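Local coordinates for bluetongue virus COAT protein VP7 (Bluetongue virus, PDB 1BVP) that assembles as homotrimers into the 260 capsomers that coat the VP3 scaffold of the virus core, at the interface of chains A and B. Coordinates in Å, arbitrary orientation; residue numbers count along the deposited sequence, not the author numbering. Chains: chain A/B, Bluetongue virus COAT protein VP7.

The interface of chains A and B. Residues chain A 28, 101-103, 106; chain B 13, 17, 26, 29.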
ATOM      1  N   ASN A  28      31.882  -8.860  -4.982  1.00 39.96           N
ATOM      2  CA  ASN A  28      30.798  -9.177  -5.876  1.00 35.95           C
ATOM      3  C   ASN A  28      30.605  -8.021  -6.920  1.00 28.04           C
ATOM      4  O   ASN A  28      30.568  -8.234  -8.131  1.00 26.16           O
ATOM      5  CB  ASN A  28      29.590  -9.373  -4.945  1.00 50.97           C
ATOM      6  CG  ASN A  28      28.330  -9.737  -5.680  1.00 67.33           C
ATOM      7  OD1 ASN A  28      27.329  -9.001  -5.634  1.00 72.11           O
ATOM      8  ND2 ASN A  28      28.348 -10.887  -6.357  1.00 74.75           N
ATOM      9  N   PHE A 101      24.234 -11.972 -13.385  1.00 16.66           N
ATOM     10  CA  PHE A 101      23.168 -11.163 -12.800  1.00 11.83           C
ATOM     11  C   PHE A 101      22.962 -11.681 -11.371  1.00 12.37           C
ATOM     12  O   PHE A 101      23.304 -12.832 -11.060  1.00 18.04           O
ATOM     13  CB  PHE A 101      21.880 -11.219 -13.627  1.00 10.32           C
ATOM     14  CG  PHE A 101      21.413 -12.611 -13.963  1.00  9.55           C
ATOM     15  CD1 PHE A 101      20.705 -13.367 -13.031  1.00 11.13           C
ATOM     16  CD2 PHE A 101      21.660 -13.153 -15.215  1.00  9.55           C
ATOM     17  CE1 PHE A 101      20.251 -14.666 -13.353  1.00 14.05           C
ATOM     18  CE2 PHE A 101      21.216 -14.435 -15.553  1.00 13.40           C
ATOM     19  CZ  PHE A 101      20.507 -15.197 -14.618  1.00 14.57           C
ATOM     20  N   THR A 102      22.525 -10.815 -10.473  1.00 10.82           N
ATOM     21  CA  THR A 102      22.324 -11.225  -9.099  1.00  3.59           C
ATOM     22  C   THR A 102      20.992 -11.961  -8.838  1.00  8.54           C
ATOM     23  O   THR A 102      20.035 -11.869  -9.605  1.00 10.33           O
ATOM     24  CB  THR A 102      22.341 -10.007  -8.191  1.00  7.91           C
ATOM     25  OG1 THR A 102      21.325  -9.089  -8.617  1.00 18.53           O
ATOM     26  CG2 THR A 102      23.682  -9.325  -8.230  1.00  6.75           C
ATOM     27  N   THR A 103      20.951 -12.687  -7.728  1.00 14.69           N
ATOM     28  CA  THR A 103      19.755 -13.377  -7.282  1.00 14.08           C
ATOM     29  C   THR A 103      18.574 -12.373  -7.164  1.00 16.35           C
ATOM     30  O   THR A 103      17.473 -12.686  -7.609  1.00 19.81           O
ATOM     31  CB  THR A 103      20.029 -14.056  -5.915  1.00 13.38           C
ATOM     32  OG1 THR A 103      20.870 -15.191  -6.113  1.00 17.55           O
ATOM     33  CG2 THR A 103      18.766 -14.515  -5.272  1.00  7.48           C
ATOM     34  N   ALA A 106      17.354 -11.350 -10.639  1.00  7.00           N
ATOM     35  CA  ALA A 106      16.739 -12.493 -11.296  1.00  7.24           C
ATOM     36  C   ALA A 106      15.340 -12.672 -10.771  1.00 10.33           C
ATOM     37  O   ALA A 106      14.399 -12.851 -11.521  1.00 16.78           O
ATOM     38  CB  ALA A 106      17.561 -13.755 -11.006  1.00  3.16           C
TER
ATOM     39  N   ARG B  13      15.116 -19.050  -3.944  1.00  8.64           N
ATOM     40  CA  ARG B  13      15.459 -17.835  -4.694  1.00 11.02           C
ATOM     41  C   ARG B  13      16.661 -18.085  -5.627  1.00 11.85           C
ATOM     42  O   ARG B  13      16.747 -17.496  -6.702  1.00 15.22           O
ATOM     43  CB  ARG B  13      15.689 -16.630  -3.770  1.00  6.19           C
ATOM     44  CG  ARG B  13      14.535 -16.296  -2.855  1.00  8.91           C
ATOM     45  CD  ARG B  13      14.769 -15.045  -1.957  1.00 20.85           C
ATOM     46  NE  ARG B  13      14.478 -13.800  -2.663  1.00 36.20           N
ATOM     47  CZ  ARG B  13      15.345 -12.795  -2.866  1.00 45.70           C
ATOM     48  NH1 ARG B  13      16.598 -12.854  -2.397  1.00 51.58           N
ATOM     49  NH2 ARG B  13      14.973 -11.728  -3.589  1.00 45.10           N
ATOM     50  N   THR B  17      17.117 -18.273 -10.292  1.00 16.96           N
ATOM     51  CA  THR B  17      18.214 -17.657 -11.014  1.00 17.78           C
ATOM     52  C   THR B  17      18.502 -18.407 -12.321  1.00 16.61           C
ATOM     53  O   THR B  17      18.961 -17.823 -13.294  1.00 15.95           O
ATOM     54  CB  THR B  17      19.433 -17.700 -10.108  1.00 21.02           C
ATOM     55  OG1 THR B  17      19.439 -16.545  -9.263  1.00 23.73           O
ATOM     56  CG2 THR B  17      20.674 -17.790 -10.866  1.00 32.81           C
ATOM     57  N   GLU B  26      26.414 -16.304 -10.435  1.00 49.45           N
ATOM     58  CA  GLU B  26      27.116 -15.491  -9.468  1.00 47.85           C
ATOM     59  C   GLU B  26      27.681 -16.631  -8.549  1.00 47.43           C
ATOM     60  O   GLU B  26      27.064 -17.700  -8.414  1.00 43.04           O
ATOM     61  CB  GLU B  26      26.049 -14.613  -8.814  1.00 52.88           C
ATOM     62  CG  GLU B  26      26.419 -13.782  -7.620  1.00 64.81           C
ATOM     63  CD  GLU B  26      25.160 -13.178  -6.932  1.00 74.06           C
ATOM     64  OE1 GLU B  26      24.078 -13.830  -6.897  1.00 71.25           O
ATOM     65  OE2 GLU B  26      25.249 -12.042  -6.411  1.00 78.59           O
ATOM     66  N   VAL B  29      25.607 -18.142  -5.556  1.00 21.11           N
ATOM     67  CA  VAL B  29      24.563 -19.089  -5.945  1.00 16.84           C
ATOM     68  C   VAL B  29      25.051 -20.525  -6.080  1.00 24.71           C
ATOM     69  O   VAL B  29      24.371 -21.464  -5.665  1.00 29.90           O
ATOM     70  CB  VAL B  29      23.941 -18.678  -7.313  1.00 15.98           C
ATOM     71  CG1 VAL B  29      22.928 -19.675  -7.795  1.00  9.79           C
ATOM     72  CG2 VAL B  29      23.349 -17.311  -7.208  1.00 19.40           C
TER
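A:Thr103 and A:Phe101 meet B:Thr17 in the apolar centre of this patch of the orbivirus VP7 homotrimer, where the N-terminal turn of helix 103-116 of one subunit packs on the loop after helix 2-15 and on the start of helix 27-44 of its neighbour. CA and OG1 of A:Thr103 lie alongside the hydroxyl OG1 of B:Thr17. At the margin, the A:Ala106 methyl CB lies 4.0 Å from the backbone CA of B:Thr17. B:Thr17 also takes the ring of A:Phe101: their side chains run past each other in opposite directions, and the B:Thr17 methyl CG2 comes 4.0 Å from A:Phe101 ring atom CE1. With CG between the backbone N and the carbonyl carbon (chi1 51°), the ring presents its CE1–CZ edge to the loop, and the carbonyl O of B:Thr17 lies in the ring plane, 3.3 Å from A:Phe101 CZ.

A:Thr103 spreads its two branches over different partners. With CG2 anti to the backbone N, the methyl points to helix 2-15 and lies 4.0 Å from B:Arg13 CB, the two side chains crossing at about a right angle. The other branch, the hydroxyl OG1, lies against the B:Val29 methyl CG2 at 3.4 Å, a packing contact.

Towards the rim, B:Glu26 reaches across with an extended chain (CG anti to the backbone N, chi1 171°) and spans two segments of chain A. Its OE1 receives a weak hydrogen bond from the backbone N of A:Thr103 at 3.4 Å. A:Thr103 is the first residue of helix 103-116, so the modelled carboxylate sits near the helix N-terminus, whose dipole might favour a negative charge there. B:Glu26 OE2 accepts a second weak bond, 3.3 Å from the side-chain amide ND2 of A:Asn28 on helix 27-44, with the amide and carboxylate planes turned 36° apart. Between these two bonds the A:Thr102 methyl CG2 packs 3.6 Å from B:Glu26 OE2. B:Glu26 is poorly ordered, as is A:Asn28, so both weak bonds are tentative, the one to A:Asn28 the more so.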